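Local coordinates for dihydrodipicolinate synthase (Agrobacterium tumefaciens, PDB 3B4U), which probably catalyses the aldol-type condensation of pyruvate with aspartate semialdehyde that begins the lysine branch of bacterial amino acid biosynthesis, at residues V221-M224 with A225-K229; S211-A214 with N215-T218; D197-R200 with G201-G205. All coordinates share one frame; numbering follows the deposited sequence.

Interaction 1 of 3, residues V221-M224 with A225-K229; sequences VRAM and AVDGK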
ATOM      1  N   VAL B 221      -3.223  27.930 -11.575  1.00  7.49           N
ATOM      2  CA  VAL B 221      -2.402  27.349 -10.516  1.00  7.13           C
ATOM      3  C   VAL B 221      -0.985  27.917 -10.567  1.00  7.28           C
ATOM      4  O   VAL B 221      -0.387  28.138  -9.525  1.00  7.14           O
ATOM      5  CB  VAL B 221      -2.428  25.806 -10.515  1.00  7.55           C
ATOM      6  CG1 VAL B 221      -1.556  25.272  -9.395  1.00  8.23           C
ATOM      7  CG2 VAL B 221      -3.872  25.282 -10.358  1.00  8.65           C
ATOM      8  N   ARG B 222      -0.434  28.149 -11.760  1.00  7.12           N
ATOM      9  CA  ARG B 222       0.906  28.727 -11.839  1.00  7.37           C
ATOM     10  C   ARG B 222       1.005  30.068 -11.113  1.00  7.32           C
ATOM     11  O   ARG B 222       1.982  30.349 -10.435  1.00  7.28           O
ATOM     12  CB  ARG B 222       1.347  28.843 -13.301  1.00  8.03           C
ATOM     13  CG  ARG B 222       2.784  29.288 -13.410  1.00  8.89           C
ATOM     14  CD  ARG B 222       3.251  29.522 -14.848  1.00  9.80           C
ATOM     15  NE  ARG B 222       4.607  30.073 -14.835  1.00 12.11           N
ATOM     16  CZ  ARG B 222       5.726  29.398 -14.640  1.00 12.53           C
ATOM     17  NH1 ARG B 222       5.752  28.056 -14.554  1.00 12.66           N
ATOM     18  NH2 ARG B 222       6.850  30.084 -14.522  1.00 14.00           N
ATOM     19  N   ALA B 223      -0.034  30.883 -11.242  1.00  7.96           N
ATOM     20  CA  ALA B 223      -0.017  32.202 -10.595  1.00  7.85           C
ATOM     21  C   ALA B 223       0.098  32.043  -9.088  1.00  8.12           C
ATOM     22  O   ALA B 223       0.701  32.880  -8.422  1.00  9.55           O
ATOM     23  CB  ALA B 223      -1.247  32.974 -10.979  1.00  9.56           C
ATOM     24  N   MET B 224      -0.468  30.977  -8.540  1.00  7.21           N
ATOM     25  CA  MET B 224      -0.391  30.687  -7.121  1.00  7.03           C
ATOM     26  C   MET B 224       0.957  30.053  -6.739  1.00  7.34           C
ATOM     27  O   MET B 224       1.646  30.520  -5.835  1.00  8.19           O
ATOM     28  CB  MET B 224      -1.517  29.725  -6.724  1.00  7.50           C
ATOM     29  CG  MET B 224      -2.923  30.219  -7.035  1.00  7.32           C
ATOM     30  SD  MET B 224      -4.265  28.864  -6.976  1.00  4.71           S
ATOM     31  CE  MET B 224      -4.471  28.821  -5.151  1.00 11.91           C
ATOM     32  N   ALA B 225       1.331  28.994  -7.444  1.00  6.89           N
ATOM     33  CA  ALA B 225       2.459  28.128  -7.086  1.00  7.65           C
ATOM     34  C   ALA B 225       3.791  28.782  -7.379  1.00  7.54           C
ATOM     35  O   ALA B 225       4.766  28.508  -6.683  1.00  7.79           O
ATOM     36  CB  ALA B 225       2.366  26.795  -7.864  1.00  8.01           C
ATOM     37  N   VAL B 226       3.851  29.610  -8.431  1.00  8.37           N
ATOM     38  CA  VAL B 226       5.100  30.243  -8.851  1.00  9.11           C
ATOM     39  C   VAL B 226       5.088  31.699  -8.447  1.00  9.34           C
ATOM     40  O   VAL B 226       6.058  32.184  -7.855  1.00 10.61           O
ATOM     41  CB  VAL B 226       5.339  30.054 -10.369  1.00  9.52           C
ATOM     42  CG1 VAL B 226       6.599  30.816 -10.831  1.00 10.97           C
ATOM     43  CG2 VAL B 226       5.446  28.576 -10.678  1.00 10.27           C
ATOM     44  N   ASP B 227       4.009  32.420  -8.758  1.00  9.57           N
ATOM     45  CA  ASP B 227       3.970  33.870  -8.558  1.00 10.31           C
ATOM     46  C   ASP B 227       3.459  34.283  -7.182  1.00  9.50           C
ATOM     47  O   ASP B 227       3.529  35.462  -6.838  1.00 11.21           O
ATOM     48  CB  ASP B 227       3.155  34.547  -9.657  1.00 11.60           C
ATOM     49  CG  ASP B 227       3.677  34.292 -11.039  1.00 13.69           C
ATOM     50  OD1 ASP B 227       4.866  33.948 -11.208  1.00 17.24           O
ATOM     51  OD2 ASP B 227       2.865  34.447 -11.967  1.00 18.25           O
ATOM     52  N   GLY B 228       2.956  33.348  -6.382  1.00  8.93           N
ATOM     53  CA  GLY B 228       2.509  33.654  -5.039  1.00  8.97           C
ATOM     54  C   GLY B 228       1.285  34.543  -4.966  1.00  9.49           C
ATOM     55  O   GLY B 228       1.146  35.322  -4.034  1.00 10.21           O
ATOM     56  N   LYS B 229       0.394  34.438  -5.942  1.00  8.35           N
ATOM     57  CA  LYS B 229      -0.835  35.214  -5.973  1.00  9.37           C
ATOM     58  C   LYS B 229      -2.015  34.331  -5.601  1.00  8.29           C
ATOM     59  O   LYS B 229      -2.211  33.257  -6.165  1.00  9.16           O
ATOM     60  CB  LYS B 229      -1.040  35.781  -7.377  1.00 11.14           C
ATOM     61  CG  LYS B 229       0.055  36.649  -7.895  1.00 15.52           C
ATOM     62  CD  LYS B 229       0.349  37.815  -7.051  1.00 21.26           C
ATOM     63  CE  LYS B 229       1.283  38.766  -7.806  1.00 22.57           C
ATOM     64  NZ  LYS B 229       2.171  39.524  -6.891  1.00 28.75           N
TER
HETATM   65  O   HOH W   1       5.933  32.951 -13.750  1.00 23.54           O
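The C-terminal end of helix 218-225, one of the outer helices of the TIM barrel, unwinds here into the loop that leads to helix 232-240, and V221-M224 hold A225-K229 by backbone bonds that widen from the helical four-residue span to six at A223 O. A225 N gives an ordinary helical bond to V221 O (2.8 Å, 167° at the hydrogen). The oxygen of R222 takes V226 N at 2.8 Å and, weakly, the next amide, D227 N. A223 O then reaches six residues on to K229 N, at 2.9 Å and with a nearly straight hydrogen; the exception to the widening is the bond from G228 N to M224 O, which keeps the helical span but is only weak. G228, with a positive phi of 67°, is where the chain leaves helical geometry, and K229 N is thereby brought back to A223 O.

Among the side chains, R222 and V226 cross obliquely. The arginine runs extended as far as NE, with CG anti to its own backbone N (chi1 -174°), and this carries the guanidinium past the valine: V226 CG2 sits 3.9 Å above one face, toward the rim, and CG1 approaches NH2. A water ties the arginine to the loop, accepting from R222 NH2 at 3.1 Å and donating to D227 OD1 at 2.9 Å, a bridge between opposite charges that do not touch directly. D227 CB also rests against A223 O at 3.2 Å. R222 NH1 is bound to the main-chain oxygen of G37 and forms a salt bridge with D39.

V221, R222 and A225 all touch L7 on strand 6-10, V221 and A225 further meet S211 and A209 of strand 208-211, and M224 and A225 pack against L198 of helix 195-203, so the helix end is wedged between barrel wall and neighbouring helix.

Interaction 2 of 3, residues S211-A214 with N215-T218; sequences SGVA and NFLT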
ATOM      1  N   SER B 211       0.414  19.582  -8.481  1.00  6.02           N
ATOM      2  CA  SER B 211      -0.991  19.989  -8.394  1.00  6.63           C
ATOM      3  C   SER B 211      -1.927  19.185  -9.271  1.00  6.11           C
ATOM      4  O   SER B 211      -1.712  19.100 -10.481  1.00  6.57           O
ATOM      5  CB  SER B 211      -1.087  21.456  -8.787  1.00  6.99           C
ATOM      6  OG  SER B 211      -2.443  21.843  -9.034  1.00  7.10           O
ATOM      7  N   GLY B 212      -3.010  18.678  -8.702  1.00  6.04           N
ATOM      8  CA  GLY B 212      -4.049  18.026  -9.470  1.00  6.69           C
ATOM      9  C   GLY B 212      -4.885  18.992 -10.303  1.00  6.62           C
ATOM     10  O   GLY B 212      -5.207  18.717 -11.453  1.00  6.30           O
ATOM     11  N   VAL B 213      -5.231  20.140  -9.734  1.00  6.64           N
ATOM     12  CA  VAL B 213      -5.996  21.140 -10.448  1.00  7.48           C
ATOM     13  C   VAL B 213      -5.240  21.665 -11.653  1.00  6.40           C
ATOM     14  O   VAL B 213      -5.859  22.056 -12.634  1.00  7.19           O
ATOM     15  CB  VAL B 213      -6.463  22.278  -9.473  1.00  7.53           C
ATOM     16  CG1 VAL B 213      -7.049  23.448 -10.224  1.00  8.84           C
ATOM     17  CG2 VAL B 213      -7.437  21.698  -8.430  1.00 10.55           C
ATOM     18  N   ALA B 214      -3.909  21.644 -11.610  1.00  6.28           N
ATOM     19  CA  ALA B 214      -3.095  22.079 -12.725  1.00  6.99           C
ATOM     20  C   ALA B 214      -3.243  21.192 -13.967  1.00  6.63           C
ATOM     21  O   ALA B 214      -2.779  21.588 -15.027  1.00  7.58           O
ATOM     22  CB  ALA B 214      -1.605  22.166 -12.328  1.00  7.60           C
ATOM     23  N   ASN B 215      -3.918  20.052 -13.866  1.00  6.39           N
ATOM     24  CA  ASN B 215      -4.257  19.285 -15.075  1.00  6.73           C
ATOM     25  C   ASN B 215      -5.275  20.014 -15.953  1.00  6.64           C
ATOM     26  O   ASN B 215      -5.358  19.704 -17.138  1.00  7.37           O
ATOM     27  CB  ASN B 215      -4.858  17.935 -14.711  1.00  6.25           C
ATOM     28  CG  ASN B 215      -3.833  16.929 -14.247  1.00  5.73           C
ATOM     29  OD1 ASN B 215      -3.128  16.338 -15.076  1.00  6.25           O
ATOM     30  ND2 ASN B 215      -3.770  16.708 -12.957  1.00  6.64           N
ATOM     31  N   PHE B 216      -6.031  20.969 -15.407  1.00  6.34           N
ATOM     32  CA  PHE B 216      -7.092  21.619 -16.166  1.00  6.93           C
ATOM     33  C   PHE B 216      -7.204  23.111 -15.959  1.00  7.40           C
ATOM     34  O   PHE B 216      -7.975  23.721 -16.692  1.00  8.23           O
ATOM     35  CB  PHE B 216      -8.445  20.900 -15.974  1.00  7.26           C
ATOM     36  CG  PHE B 216      -8.928  20.923 -14.567  1.00  6.76           C
ATOM     37  CD1 PHE B 216      -9.692  21.989 -14.099  1.00  7.78           C
ATOM     38  CD2 PHE B 216      -8.656  19.898 -13.697  1.00  6.86           C
ATOM     39  CE1 PHE B 216     -10.118  22.047 -12.802  1.00  8.31           C
ATOM     40  CE2 PHE B 216      -9.082  19.960 -12.387  1.00  7.85           C
ATOM     41  CZ  PHE B 216      -9.825  21.045 -11.941  1.00  8.09           C
ATOM     42  N   LEU B 217      -6.462  23.694 -15.022  1.00  6.95           N
ATOM     43  CA  LEU B 217      -6.399  25.154 -14.807  1.00  7.21           C
ATOM     44  C   LEU B 217      -4.928  25.520 -14.613  1.00  7.21           C
ATOM     45  O   LEU B 217      -4.514  26.047 -13.570  1.00  7.76           O
ATOM     46  CB  LEU B 217      -7.267  25.611 -13.636  1.00  8.02           C
ATOM     47  CG  LEU B 217      -8.774  25.626 -13.884  1.00  8.36           C
ATOM     48  CD1 LEU B 217      -9.510  25.741 -12.529  1.00  9.71           C
ATOM     49  CD2 LEU B 217      -9.165  26.764 -14.818  1.00 10.42           C
ATOM     50  N   THR B 218      -4.100  25.171 -15.583  1.00  7.67           N
ATOM     51  CA  THR B 218      -2.653  25.286 -15.406  1.00  7.75           C
ATOM     52  C   THR B 218      -2.189  26.708 -15.108  1.00  7.21           C
ATOM     53  O   THR B 218      -1.450  26.926 -14.147  1.00  7.33           O
ATOM     54  CB  THR B 218      -1.903  24.734 -16.616  1.00  7.52           C
ATOM     55  OG1 THR B 218      -2.373  23.413 -16.926  1.00  8.61           O
ATOM     56  CG2 THR B 218      -0.428  24.699 -16.298  1.00  8.99           C
TER
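One face of the F216 ring is met by the carbonyl oxygen of V213, which stands 3.6 Å above the plane over its centre; G212 O approaches the ring obliquely, neither over a face nor at an edge. F216 CG lies between its own backbone N and carbonyl carbon (chi1 63°), which folds the ring back over the preceding turn and brings CZ to 4.1 Å from V213 CG1. The ring also packs against L237 of helix 232-240 and against V250, L253 and T257 of helix 246-258. The second flat group, the N215 amide, bonds close to its own plane: ND2 donates to G212 O at 2.9 Å, and N215 N gives to the same oxygen. ND2 also bonds A10 O, and OD1 accepts from H29 NE2 and the amide of T12.

V213 O likewise accepts from F216 N and L217 N, both at 3.0 Å. V213 CG1 lies alongside L217 CB. At the start of the turn S211 OG accepts from A214 N, an ST motif; at its end T218 OG1 donates to A214 O at 2.7 Å, just where helix 218-225 begins.

In this buried turn the polar groups are satisfied by one another and by A10, T12 and H29: two carbonyls take two donors apiece, and with ND2 giving to G212 O and A10 O and OD1 facing the amide of T12, the rotation of the N215 amide is probably fixed, including which end is oxygen.

Interaction 3 of 3, residues D197-R200 with G201-G205; sequences DLAR and GVRLG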
ATOM      1  N   ASP B 197      -3.662  27.361   1.057  1.00  8.70           N
ATOM      2  CA  ASP B 197      -2.402  27.887   1.610  1.00  8.50           C
ATOM      3  C   ASP B 197      -1.235  27.893   0.660  1.00  7.46           C
ATOM      4  O   ASP B 197      -0.146  28.245   1.056  1.00  7.82           O
ATOM      5  CB  ASP B 197      -2.045  27.144   2.873  1.00 10.96           C
ATOM      6  CG  ASP B 197      -2.979  27.543   4.037  1.00 11.49           C
ATOM      7  OD1 ASP B 197      -3.436  28.702   4.137  1.00 11.98           O
ATOM      8  OD2 ASP B 197      -3.189  26.714   4.868  1.00 13.66           O
ATOM      9  N   LEU B 198      -1.474  27.585  -0.614  1.00  7.59           N
ATOM     10  CA  LEU B 198      -0.404  27.523  -1.596  1.00  7.19           C
ATOM     11  C   LEU B 198       0.258  28.872  -1.831  1.00  6.97           C
ATOM     12  O   LEU B 198       1.453  29.021  -1.657  1.00  6.87           O
ATOM     13  CB  LEU B 198      -0.934  26.928  -2.894  1.00  6.89           C
ATOM     14  CG  LEU B 198       0.044  26.917  -4.083  1.00  6.96           C
ATOM     15  CD1 LEU B 198       1.331  26.201  -3.737  1.00  6.92           C
ATOM     16  CD2 LEU B 198      -0.691  26.285  -5.268  1.00  7.68           C
ATOM     17  N   ALA B 199      -0.525  29.886  -2.192  1.00  7.62           N
ATOM     18  CA  ALA B 199       0.076  31.193  -2.471  1.00  7.62           C
ATOM     19  C   ALA B 199       0.672  31.789  -1.199  1.00  7.65           C
ATOM     20  O   ALA B 199       1.762  32.335  -1.209  1.00  8.10           O
ATOM     21  CB  ALA B 199      -0.942  32.144  -3.143  1.00  9.03           C
ATOM     22  N   ARG B 200      -0.048  31.655  -0.085  1.00  8.08           N
ATOM     23  CA  ARG B 200       0.430  32.092   1.232  1.00  8.38           C
ATOM     24  C   ARG B 200       1.783  31.489   1.562  1.00  8.23           C
ATOM     25  O   ARG B 200       2.703  32.163   2.007  1.00  8.89           O
ATOM     26  CB  ARG B 200      -0.583  31.641   2.282  1.00  8.90           C
ATOM     27  CG  ARG B 200      -0.337  32.084   3.689  1.00  9.57           C
ATOM     28  CD  ARG B 200      -1.299  31.339   4.597  1.00 10.14           C
ATOM     29  NE  ARG B 200      -1.283  31.828   5.963  1.00 11.99           N
ATOM     30  CZ  ARG B 200      -2.007  31.282   6.943  1.00 11.78           C
ATOM     31  NH1 ARG B 200      -1.984  31.804   8.164  1.00 13.21           N
ATOM     32  NH2 ARG B 200      -2.766  30.232   6.693  1.00 12.44           N
ATOM     33  N   GLY B 201       1.929  30.206   1.288  1.00  7.83           N
ATOM     34  CA  GLY B 201       3.165  29.509   1.549  1.00  7.88           C
ATOM     35  C   GLY B 201       4.283  29.877   0.603  1.00  7.47           C
ATOM     36  O   GLY B 201       5.429  30.019   1.021  1.00  8.09           O
ATOM     37  N   VAL B 202       3.959  30.099  -0.669  1.00  7.85           N
ATOM     38  CA  VAL B 202       4.928  30.582  -1.635  1.00  8.41           C
ATOM     39  C   VAL B 202       5.473  31.939  -1.185  1.00  8.53           C
ATOM     40  O   VAL B 202       6.666  32.201  -1.278  1.00  9.26           O
ATOM     41  CB  VAL B 202       4.315  30.609  -3.046  1.00  8.19           C
ATOM     42  CG1 VAL B 202       5.170  31.390  -4.044  1.00  9.57           C
ATOM     43  CG2 VAL B 202       4.093  29.162  -3.534  1.00  8.38           C
ATOM     44  N   ARG B 203       4.596  32.812  -0.673  1.00  8.69           N
ATOM     45  CA  ARG B 203       5.043  34.109  -0.182  1.00  9.83           C
ATOM     46  C   ARG B 203       5.991  33.979   1.018  1.00  9.95           C
ATOM     47  O   ARG B 203       6.734  34.922   1.304  1.00 12.26           O
ATOM     48  CB  ARG B 203       3.850  35.005   0.107  1.00  9.67           C
ATOM     49  CG  ARG B 203       3.103  35.418  -1.152  1.00  9.43           C
ATOM     50  CD  ARG B 203       2.073  36.529  -0.910  1.00 10.00           C
ATOM     51  NE  ARG B 203       0.980  36.138  -0.026  1.00 10.17           N
ATOM     52  CZ  ARG B 203      -0.168  35.578  -0.426  1.00 10.67           C
ATOM     53  NH1 ARG B 203      -0.389  35.309  -1.691  1.00 10.52           N
ATOM     54  NH2 ARG B 203      -1.109  35.296   0.455  1.00 12.21           N
ATOM     55  N   LEU B 204       5.958  32.864   1.725  1.00  9.89           N
ATOM     56  CA  LEU B 204       6.836  32.551   2.827  1.00 10.60           C
ATOM     57  C   LEU B 204       7.993  31.654   2.435  1.00 11.24           C
ATOM     58  O   LEU B 204       8.658  31.126   3.318  1.00 13.99           O
ATOM     59  CB  LEU B 204       6.047  31.907   3.954  1.00 11.85           C
ATOM     60  CG  LEU B 204       5.136  32.831   4.727  1.00 12.68           C
ATOM     61  CD1 LEU B 204       4.140  32.020   5.524  1.00 16.53           C
ATOM     62  CD2 LEU B 204       5.944  33.741   5.650  1.00 15.13           C
ATOM     63  N   GLY B 205       8.230  31.457   1.143  1.00 10.00           N
ATOM     64  CA  GLY B 205       9.392  30.703   0.708  1.00  9.78           C
ATOM     65  C   GLY B 205       9.097  29.346   0.111  1.00  8.79           C
ATOM     66  O   GLY B 205      10.023  28.657  -0.319  1.00  9.26           O
TER
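D197 O accepts from G201 N at 2.9 Å, one turn on in helix 195-203, and the D197 carboxylate forms a salt bridge with R200, NH2 to OD1 at 3.1 Å: OD1 lies in the plane of the R200 guanidinium, while NH2 meets the carboxylate from above its plane. L198 O takes V202 N and is also brushed by V202 CG2 at 3.2 Å; the two side chains run side by side, with L198 CD1 4.1 Å from that same methyl. A199 O receives R203 N. Over this oxygen the R203 chain bends (chi3 -64°) and folds back along the helix, so that one guanidinium face covers both A199 O and R200 CA, while R203 NH1 comes to 3.5 Å from A199 CB. That NH1 is held from beyond the helix by D230 in a salt bridge and by G228 O. R200, fully extended, adds a cation-pi contact with W175 of helix 175-185, and its oxygen binds L204 N only weakly. The end of the helix is sealed by bonds from G205 N to V202 O at 3.0 Å and from G206 N to G201 O: a Schellman motif, with G205, of positive phi, as its C-prime residue.

All three contacts fall within residues 197-229, on either side of strand 208-211 in sequence, interaction 2 starting from that strand's last residue. Interaction 2 lies at the C-terminal end of the sheet, the end that carries the active site in TIM barrels; there N215 touches T47, in a GTTGE sequence that in relatives helps bind the substrate. Interaction 1 lies at the far end of helix 218-225, which starts at T218 of interaction 2; their centres are about 12 Å apart, and V221 CG1 meets S211 OG at 3.6 Å. Interactions 1 and 3, centres about 9 Å apart, pack through K229 C and A199 CB (3.5 Å) and through A225 O and V202 CG2 (3.3 Å). Interactions 2 and 3 do not touch; their nearest atoms are about 6 Å apart.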